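Local coordinates for protein ubiquitin and WLM domain-containing metalloprotease SPCC1442.07c (Schizosaccharomyces pombe, PDB 5JIG) that probably cleaves DNA-binding proteins as a DNA-dependent zinc metalloendopeptidase, contributing to the repair of toxic DNA-protein cross-links, at residues H40-P45 with H101-E106. Sequence-based numbering, arbitrary orientation.
Sequences HRWTVP and HNVHGE. With NI (nickel (II) ion), chain B.
Trp-42 and Asn-102 face each other across two backbones that share no hydrogen bond and whose nearest CA atoms, those of this pair, are 8.1 Å apart; the contact illustrates how a flat ring can join two chain segments through side chains alone. Residues 40-45 run from the Schellman motif at Arg-41, where helix 31-40 ends, toward strand 44-50; residues 101-106 loop from helix 88-100 to helix 109-122. The carboxamide of Asn-102 stands almost perpendicular to the indole, planes 84° apart, with ND2 over one face at 3.4 Å from Trp-42 CG. Asn-102 CB makes a CH-pi contact with the five-membered ring of Trp-42, 4.0 Å from the centroid, while OD1 is hydrogen-bonded to Asn-66. His-40 CB lies over the centre of the opposite indole face. The residue just before Asn-102, His-101, is a metal ligand: second histidine of the HExxH motif of this WLM protease domain, it binds nickel through NE2 at 2.1 Å, together with His-97 and His-107, in the site that takes the catalytic zinc. Its ND1 donates to His-104 O (2.8 Å), fixing the ring's rotation. At the indole edge, Val-103 CG2 meets Trp-42 CZ2 at 3.7 Å and also approaches His-40 CE1. An alanine in place of Trp-42 would probably open a gap between His-40 and Asn-102, leaving the amide, still bonded to Asn-66, without the ring face it stands on and Val-103 CG2 without its indole neighbour.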
loop_
_atom_site.group_PDB
_atom_site.type_symbol
_atom_site.label_atom_id
_atom_site.label_comp_id
_atom_site.label_asym_id
_atom_site.label_seq_id
_atom_site.Cartn_x
_atom_site.Cartn_y
_atom_site.Cartn_z
ATOM N N HIS A 40 8.715 5.714 9.744
ATOM C CA HIS A 40 9.610 4.622 9.485
ATOM C C HIS A 40 10.623 4.901 8.356
ATOM O O HIS A 40 11.413 4.045 8.026
ATOM C CB HIS A 40 8.877 3.290 9.283
ATOM C CG HIS A 40 9.500 2.148 9.947
ATOM N ND1 HIS A 40 10.797 1.800 9.708
ATOM C CD2 HIS A 40 9.072 1.280 10.889
ATOM C CE1 HIS A 40 11.138 0.740 10.434
ATOM N NE2 HIS A 40 10.096 0.388 11.173
ATOM N N ARG A 41 10.604 6.110 7.837
ATOM C CA ARG A 41 11.565 6.578 6.806
ATOM C C ARG A 41 11.608 5.646 5.601
ATOM O O ARG A 41 12.649 5.176 5.206
ATOM C CB ARG A 41 12.913 6.852 7.429
ATOM C CG ARG A 41 12.890 7.963 8.408
ATOM C CD ARG A 41 14.187 8.268 9.115
ATOM N NE ARG A 41 15.298 8.438 8.229
ATOM C CZ ARG A 41 16.310 7.583 8.042
ATOM N NH1 ARG A 41 17.280 7.926 7.198
ATOM N NH2 ARG A 41 16.364 6.388 8.651
ATOM N N TRP A 42 10.447 5.419 4.993
ATOM C CA TRP A 42 10.322 4.567 3.807
ATOM C C TRP A 42 10.029 5.371 2.586
ATOM O O TRP A 42 9.060 6.139 2.523
ATOM C CB TRP A 42 9.194 3.570 4.023
ATOM C CG TRP A 42 9.487 2.517 5.009
ATOM C CD1 TRP A 42 10.696 1.992 5.295
ATOM C CD2 TRP A 42 8.565 1.864 5.853
ATOM N NE1 TRP A 42 10.577 1.009 6.272
ATOM C CE2 TRP A 42 9.266 0.922 6.611
ATOM C CE3 TRP A 42 7.176 1.999 6.063
ATOM C CZ2 TRP A 42 8.631 0.110 7.583
ATOM C CZ3 TRP A 42 6.578 1.209 7.028
ATOM C CH2 TRP A 42 7.288 0.253 7.702
ATOM N N THR A 43 10.901 5.180 1.557
ATOM C CA THR A 43 10.669 5.626 0.205
ATOM C C THR A 43 10.508 4.416 -0.668
ATOM O O THR A 43 11.358 3.508 -0.647
ATOM C CB THR A 43 11.823 6.471 -0.316
ATOM O OG1 THR A 43 12.045 7.620 0.524
ATOM C CG2 THR A 43 11.615 6.827 -1.754
ATOM N N VAL A 44 9.398 4.313 -1.367
ATOM C CA VAL A 44 9.106 3.158 -2.240
ATOM C C VAL A 44 9.062 3.689 -3.668
ATOM O O VAL A 44 8.201 4.495 -4.034
ATOM C CB VAL A 44 7.778 2.495 -1.826
ATOM C CG1 VAL A 44 7.379 1.427 -2.823
ATOM C CG2 VAL A 44 7.913 1.922 -0.427
ATOM N N PRO A 45 9.997 3.247 -4.515
ATOM C CA PRO A 45 10.036 3.825 -5.866
ATOM C C PRO A 45 8.771 3.634 -6.696
ATOM O O PRO A 45 8.407 4.519 -7.475
ATOM C CB PRO A 45 11.243 3.116 -6.516
ATOM C CG PRO A 45 12.178 2.909 -5.359
ATOM C CD PRO A 45 11.265 2.547 -4.190
ATOM N N HIS A 101 6.851 -5.622 5.298
ATOM C CA HIS A 101 7.849 -6.418 4.625
ATOM C C HIS A 101 9.079 -5.602 4.173
ATOM O O HIS A 101 10.076 -6.194 3.749
ATOM C CB HIS A 101 7.296 -7.153 3.419
ATOM C CG HIS A 101 6.424 -8.344 3.746
ATOM N ND1 HIS A 101 6.859 -9.408 4.493
ATOM C CD2 HIS A 101 5.204 -8.683 3.276
ATOM C CE1 HIS A 101 5.899 -10.323 4.493
ATOM N NE2 HIS A 101 4.886 -9.938 3.753
ATOM N N ASN A 102 9.070 -4.283 4.302
ATOM C CA ASN A 102 10.314 -3.524 4.149
ATOM C C ASN A 102 11.326 -3.936 5.195
ATOM O O ASN A 102 12.536 -3.786 4.958
ATOM C CB ASN A 102 10.082 -2.046 4.226
ATOM C CG ASN A 102 9.370 -1.467 3.013
ATOM O OD1 ASN A 102 9.191 -2.131 1.998
ATOM N ND2 ASN A 102 8.974 -0.208 3.092
ATOM N N VAL A 103 10.859 -4.412 6.370
ATOM C CA VAL A 103 11.695 -4.747 7.510
ATOM C C VAL A 103 11.714 -6.225 7.737
ATOM O O VAL A 103 12.781 -6.796 8.004
ATOM C CB VAL A 103 11.176 -3.985 8.783
ATOM C CG1 VAL A 103 12.006 -4.282 10.038
ATOM C CG2 VAL A 103 11.122 -2.493 8.520
ATOM N N HIS A 104 10.569 -6.900 7.706
ATOM C CA HIS A 104 10.486 -8.311 8.122
ATOM C C HIS A 104 10.056 -9.172 6.920
ATOM O O HIS A 104 8.947 -8.935 6.367
ATOM C CB HIS A 104 9.478 -8.436 9.255
ATOM C CG HIS A 104 9.893 -7.671 10.481
ATOM N ND1 HIS A 104 11.030 -8.006 11.221
ATOM C CD2 HIS A 104 9.376 -6.547 11.043
ATOM C CE1 HIS A 104 11.150 -7.108 12.168
ATOM N NE2 HIS A 104 10.165 -6.220 12.103
ATOM N N GLY A 105 10.830 -10.162 6.551
ATOM C CA GLY A 105 10.511 -10.987 5.416
ATOM C C GLY A 105 9.431 -12.017 5.623
ATOM O O GLY A 105 8.561 -12.218 4.720
ATOM N N GLU A 106 9.440 -12.598 6.809
ATOM C CA GLU A 106 8.522 -13.634 7.203
ATOM C C GLU A 106 7.394 -13.019 8.083
ATOM O O GLU A 106 7.598 -12.046 8.763
ATOM C CB GLU A 106 9.229 -14.709 8.063
ATOM C CG GLU A 106 10.238 -15.496 7.242
ATOM C CD GLU A 106 9.652 -16.098 5.963
ATOM O OE1 GLU A 106 8.653 -16.799 6.062
ATOM O OE2 GLU A 106 10.144 -15.835 4.839
HETATM NI NI NI B . 3.175 -11.000 3.256
HETATM O O HOH W 1 4.255 -12.257 1.910
HETATM O O HOH W 2 1.439 -11.995 2.408
#